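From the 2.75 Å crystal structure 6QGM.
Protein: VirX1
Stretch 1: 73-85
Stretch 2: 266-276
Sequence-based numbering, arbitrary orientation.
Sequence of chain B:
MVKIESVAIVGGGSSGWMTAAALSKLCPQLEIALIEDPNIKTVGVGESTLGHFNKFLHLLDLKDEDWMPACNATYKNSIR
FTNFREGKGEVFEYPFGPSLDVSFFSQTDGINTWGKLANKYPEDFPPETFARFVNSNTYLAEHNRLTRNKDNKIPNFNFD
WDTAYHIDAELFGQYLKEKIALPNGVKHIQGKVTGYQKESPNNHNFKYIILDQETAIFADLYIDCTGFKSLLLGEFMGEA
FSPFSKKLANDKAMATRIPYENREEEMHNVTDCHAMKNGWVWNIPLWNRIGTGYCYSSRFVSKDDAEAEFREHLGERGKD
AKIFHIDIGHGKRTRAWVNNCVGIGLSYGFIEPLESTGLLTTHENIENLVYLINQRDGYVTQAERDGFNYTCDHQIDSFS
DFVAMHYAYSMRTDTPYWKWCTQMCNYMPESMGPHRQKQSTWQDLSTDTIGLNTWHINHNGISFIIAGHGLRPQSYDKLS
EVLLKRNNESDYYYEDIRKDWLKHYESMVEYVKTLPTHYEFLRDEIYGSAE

Stretch 1 73-85: ATYKNSIRFTNFR
Stretch 2 266-276: EMHNVTDCHAM

Residues 78-82 run parallel to the strand of stretch 2 that ends at Ala 275, their N-to-C directions 23° apart and their axes approaching to 4.6 Å; together the stretches bury 936 Å². Register is fixed by Ile 79 opposite Thr 271, Arg 80 opposite Asp 272, Phe 81 opposite Cys 273 and Thr 82 opposite His 274, with CA-CA separations of 4.6-5.0 Å. Extended phi/psi values, such as -102/135 at Arg 80 and -88/136 at Asp 272, let alternate residues of stretch 1 bond in both directions: Arg 80 N donates to Thr 271 O (2.9 Å, 168°), and Arg 80 O accepts from Cys 273 N (2.8 Å). Thr 82 N to Cys 273 O (3.0 Å, 134°) is weak, whereas Ala 275 N to Thr 82 O (3.1 Å, 159°) is better aligned. Before the strand, Asn 77 N donates to Asn 269 O (2.7 Å).

On the face bearing Arg 80, Asp 272 and Thr 82, Asp 272 adopts chi1 t (-175°, chi2 39°) and Thr 82 chi1 m (-53°), which brings Thr 82 OG1 to donate to Asp 272 OD1 at 2.8 Å. Arg 80 (t, t, m; chi4 155°) turns at chi3, laying one guanidinium face over Val 270, with NH1 3.7 Å from Val 270 CG2.

The other face carries Ile 79, Phe 81, Cys 273 and Thr 271, mostly apolar apart from the Thr 271 hydroxyl. Cys 273 (m, -53°) places SG 3.7 Å from CG2 of Ile 79 (m, t), while its CB lies 3.9 Å from CD1 of Phe 81 (m, chi2 -77°).

After the strand, Asn 83 has positive phi (78/13). Its off-well chi1 (-142°), with chi2 42°, accompanies an ND2 bond to Ala 275 O (2.9 Å, 172°); its CB sits over the His 274 ring (t, chi2 106°), 4.0 Å from the centroid. Phe 84 (chi1 -105°, chi2 89°) receives Ala 275 CB over one face, 3.6 Å from its ring centroid.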

# COMPACT_ATOMS: atom_id res chain seq x y z
N ALA B 73 13.37 -29.79 28.57
CA ALA B 73 12.87 -28.46 28.19
C ALA B 73 12.92 -27.56 29.42
O ALA B 73 12.81 -28.08 30.55
CB ALA B 73 11.47 -28.54 27.63
N THR B 74 13.15 -26.27 29.21
CA THR B 74 12.96 -25.20 30.21
C THR B 74 12.12 -24.11 29.57
O THR B 74 11.82 -24.24 28.36
CB THR B 74 14.31 -24.70 30.77
OG1 THR B 74 14.97 -23.96 29.75
CG2 THR B 74 15.18 -25.83 31.26
N TYR B 75 11.73 -23.11 30.37
CA TYR B 75 10.85 -21.99 29.95
C TYR B 75 11.70 -20.82 29.47
O TYR B 75 12.87 -20.69 29.88
CB TYR B 75 9.92 -21.56 31.10
CG TYR B 75 8.74 -22.47 31.33
CD1 TYR B 75 7.75 -22.58 30.36
CD2 TYR B 75 8.59 -23.19 32.50
CE1 TYR B 75 6.64 -23.39 30.56
CE2 TYR B 75 7.49 -24.00 32.70
CZ TYR B 75 6.51 -24.10 31.73
OH TYR B 75 5.42 -24.90 31.90
N LYS B 76 11.10 -19.99 28.62
CA LYS B 76 11.74 -18.82 27.97
C LYS B 76 10.74 -17.66 27.90
O LYS B 76 9.71 -17.80 27.22
CB LYS B 76 12.20 -19.23 26.58
CG LYS B 76 12.95 -18.15 25.82
CD LYS B 76 12.88 -18.34 24.33
CE LYS B 76 13.36 -17.14 23.57
NZ LYS B 76 13.12 -17.32 22.12
N ASN B 77 11.07 -16.54 28.55
CA ASN B 77 10.17 -15.37 28.70
C ASN B 77 10.67 -14.19 27.85
O ASN B 77 9.89 -13.24 27.67
CB ASN B 77 10.02 -15.00 30.17
CG ASN B 77 9.19 -16.00 30.94
OD1 ASN B 77 9.65 -17.12 31.19
ND2 ASN B 77 7.97 -15.63 31.27
N SER B 78 11.90 -14.24 27.34
CA SER B 78 12.57 -13.12 26.66
C SER B 78 13.78 -13.61 25.86
O SER B 78 14.36 -14.65 26.22
CB SER B 78 12.98 -12.07 27.67
OG SER B 78 13.51 -10.92 27.02
N ILE B 79 14.13 -12.88 24.79
CA ILE B 79 15.49 -12.92 24.17
C ILE B 79 16.28 -11.76 24.78
O ILE B 79 15.82 -10.61 24.71
CB ILE B 79 15.46 -12.81 22.64
CG1 ILE B 79 14.46 -13.78 22.01
CG2 ILE B 79 16.85 -13.01 22.08
CD1 ILE B 79 14.36 -13.66 20.51
N ARG B 80 17.45 -12.07 25.34
CA ARG B 80 18.37 -11.08 25.96
C ARG B 80 19.51 -10.80 24.97
O ARG B 80 20.04 -11.76 24.40
CB ARG B 80 18.87 -11.64 27.29
CG ARG B 80 20.03 -10.86 27.88
CD ARG B 80 20.29 -11.30 29.30
NE ARG B 80 19.11 -11.02 30.10
CZ ARG B 80 18.78 -11.66 31.21
NH1 ARG B 80 19.53 -12.63 31.68
NH2 ARG B 80 17.67 -11.33 31.85
N PHE B 81 19.86 -9.53 24.79
CA PHE B 81 20.96 -9.07 23.91
C PHE B 81 22.04 -8.43 24.77
O PHE B 81 21.91 -7.25 25.17
CB PHE B 81 20.43 -8.13 22.82
CG PHE B 81 19.44 -8.80 21.90
CD1 PHE B 81 19.87 -9.66 20.90
CD2 PHE B 81 18.07 -8.61 22.05
CE1 PHE B 81 18.95 -10.29 20.06
CE2 PHE B 81 17.16 -9.23 21.21
CZ PHE B 81 17.60 -10.07 20.22
N THR B 82 23.08 -9.21 25.07
CA THR B 82 24.33 -8.76 25.72
C THR B 82 25.33 -8.37 24.63
O THR B 82 25.45 -9.11 23.64
CB THR B 82 24.88 -9.83 26.66
OG1 THR B 82 23.82 -10.21 27.56
CG2 THR B 82 26.11 -9.38 27.42
N ASN B 83 25.97 -7.21 24.79
CA ASN B 83 27.18 -6.75 24.05
C ASN B 83 26.83 -6.26 22.63
O ASN B 83 27.77 -6.02 21.88
CB ASN B 83 28.23 -7.87 24.01
CG ASN B 83 29.65 -7.36 24.15
OD1 ASN B 83 29.92 -6.48 24.94
ND2 ASN B 83 30.57 -7.92 23.39
N PHE B 84 25.56 -6.02 22.31
CA PHE B 84 25.09 -5.76 20.92
C PHE B 84 25.07 -4.27 20.58
O PHE B 84 25.24 -3.95 19.38
CB PHE B 84 23.69 -6.34 20.69
CG PHE B 84 23.69 -7.59 19.84
CD1 PHE B 84 23.82 -8.84 20.43
CD2 PHE B 84 23.57 -7.51 18.46
CE1 PHE B 84 23.84 -9.98 19.65
CE2 PHE B 84 23.58 -8.66 17.69
CZ PHE B 84 23.72 -9.89 18.28
N ARG B 85 24.82 -3.38 21.54
CA ARG B 85 24.68 -1.93 21.25
C ARG B 85 26.06 -1.33 21.00
O ARG B 85 26.25 -0.70 19.95
CB ARG B 85 24.00 -1.16 22.38
CG ARG B 85 23.82 0.32 22.05
CD ARG B 85 23.04 1.15 23.07
NE ARG B 85 23.71 1.21 24.38
CZ ARG B 85 23.28 0.62 25.48
NH1 ARG B 85 22.17 -0.08 25.47
NH2 ARG B 85 23.96 0.74 26.60
N GLU B 266 22.00 -20.49 37.04
CA GLU B 266 22.42 -20.35 35.62
C GLU B 266 21.27 -20.66 34.66
O GLU B 266 21.31 -20.14 33.54
CB GLU B 266 23.56 -21.32 35.30
CG GLU B 266 24.92 -20.89 35.78
CD GLU B 266 26.02 -21.67 35.08
OE1 GLU B 266 26.28 -21.37 33.87
OE2 GLU B 266 26.56 -22.61 35.71
N MET B 267 20.33 -21.52 35.05
CA MET B 267 19.23 -22.00 34.17
C MET B 267 18.24 -20.86 33.96
O MET B 267 17.17 -20.84 34.60
CB MET B 267 18.52 -23.21 34.78
CG MET B 267 17.60 -23.89 33.82
SD MET B 267 16.68 -25.20 34.63
CE MET B 267 18.03 -26.16 35.31
N HIS B 268 18.59 -19.95 33.05
CA HIS B 268 17.86 -18.68 32.84
C HIS B 268 16.57 -18.90 32.05
O HIS B 268 16.54 -19.71 31.11
CB HIS B 268 18.78 -17.62 32.23
CG HIS B 268 19.80 -17.13 33.20
ND1 HIS B 268 20.97 -16.56 32.81
CD2 HIS B 268 19.83 -17.17 34.55
CE1 HIS B 268 21.68 -16.25 33.88
NE2 HIS B 268 21.00 -16.61 34.95
N ASN B 269 15.53 -18.25 32.57
CA ASN B 269 14.30 -17.73 31.92
C ASN B 269 14.47 -17.21 30.47
O ASN B 269 13.44 -16.80 29.91
CB ASN B 269 13.85 -16.55 32.76
CG ASN B 269 12.39 -16.59 33.10
OD1 ASN B 269 11.66 -17.44 32.60
ND2 ASN B 269 11.97 -15.68 33.96
N VAL B 270 15.68 -17.12 29.90
CA VAL B 270 15.92 -16.39 28.61
C VAL B 270 16.94 -17.11 27.71
O VAL B 270 17.81 -17.82 28.24
CB VAL B 270 16.36 -14.94 28.84
CG1 VAL B 270 15.42 -14.19 29.77
CG2 VAL B 270 17.79 -14.85 29.34
N THR B 271 16.83 -16.89 26.40
CA THR B 271 17.91 -17.11 25.40
C THR B 271 18.77 -15.84 25.35
O THR B 271 18.24 -14.80 24.96
CB THR B 271 17.35 -17.47 24.01
OG1 THR B 271 16.41 -18.54 24.10
CG2 THR B 271 18.42 -17.90 23.05
N ASP B 272 20.03 -15.93 25.79
CA ASP B 272 21.01 -14.81 25.71
C ASP B 272 21.72 -14.89 24.36
O ASP B 272 22.12 -15.99 23.94
CB ASP B 272 22.04 -14.81 26.84
CG ASP B 272 22.97 -13.61 26.84
OD1 ASP B 272 22.51 -12.50 26.55
OD2 ASP B 272 24.17 -13.80 27.14
N CYS B 273 21.87 -13.73 23.72
CA CYS B 273 22.62 -13.53 22.46
C CYS B 273 23.73 -12.53 22.74
O CYS B 273 23.44 -11.36 22.98
CB CYS B 273 21.66 -13.04 21.37
SG CYS B 273 20.22 -14.12 21.19
N HIS B 274 24.96 -13.03 22.76
CA HIS B 274 26.18 -12.26 23.10
C HIS B 274 26.92 -11.90 21.81
O HIS B 274 27.46 -12.81 21.18
CB HIS B 274 27.07 -13.08 24.03
CG HIS B 274 28.20 -12.28 24.57
ND1 HIS B 274 28.22 -11.85 25.85
CD2 HIS B 274 29.33 -11.83 23.98
CE1 HIS B 274 29.34 -11.18 26.07
NE2 HIS B 274 30.02 -11.14 24.93
N ALA B 275 26.94 -10.62 21.43
CA ALA B 275 27.64 -10.15 20.21
C ALA B 275 29.15 -10.29 20.42
O ALA B 275 29.64 -9.84 21.48
CB ALA B 275 27.25 -8.75 19.88
N MET B 276 29.83 -10.91 19.45
CA MET B 276 31.29 -11.20 19.46
C MET B 276 31.97 -10.35 18.39
O MET B 276 31.31 -9.42 17.88
CB MET B 276 31.53 -12.69 19.18
CG MET B 276 30.76 -13.59 20.12
SD MET B 276 31.70 -13.97 21.58
CE MET B 276 32.82 -15.22 20.93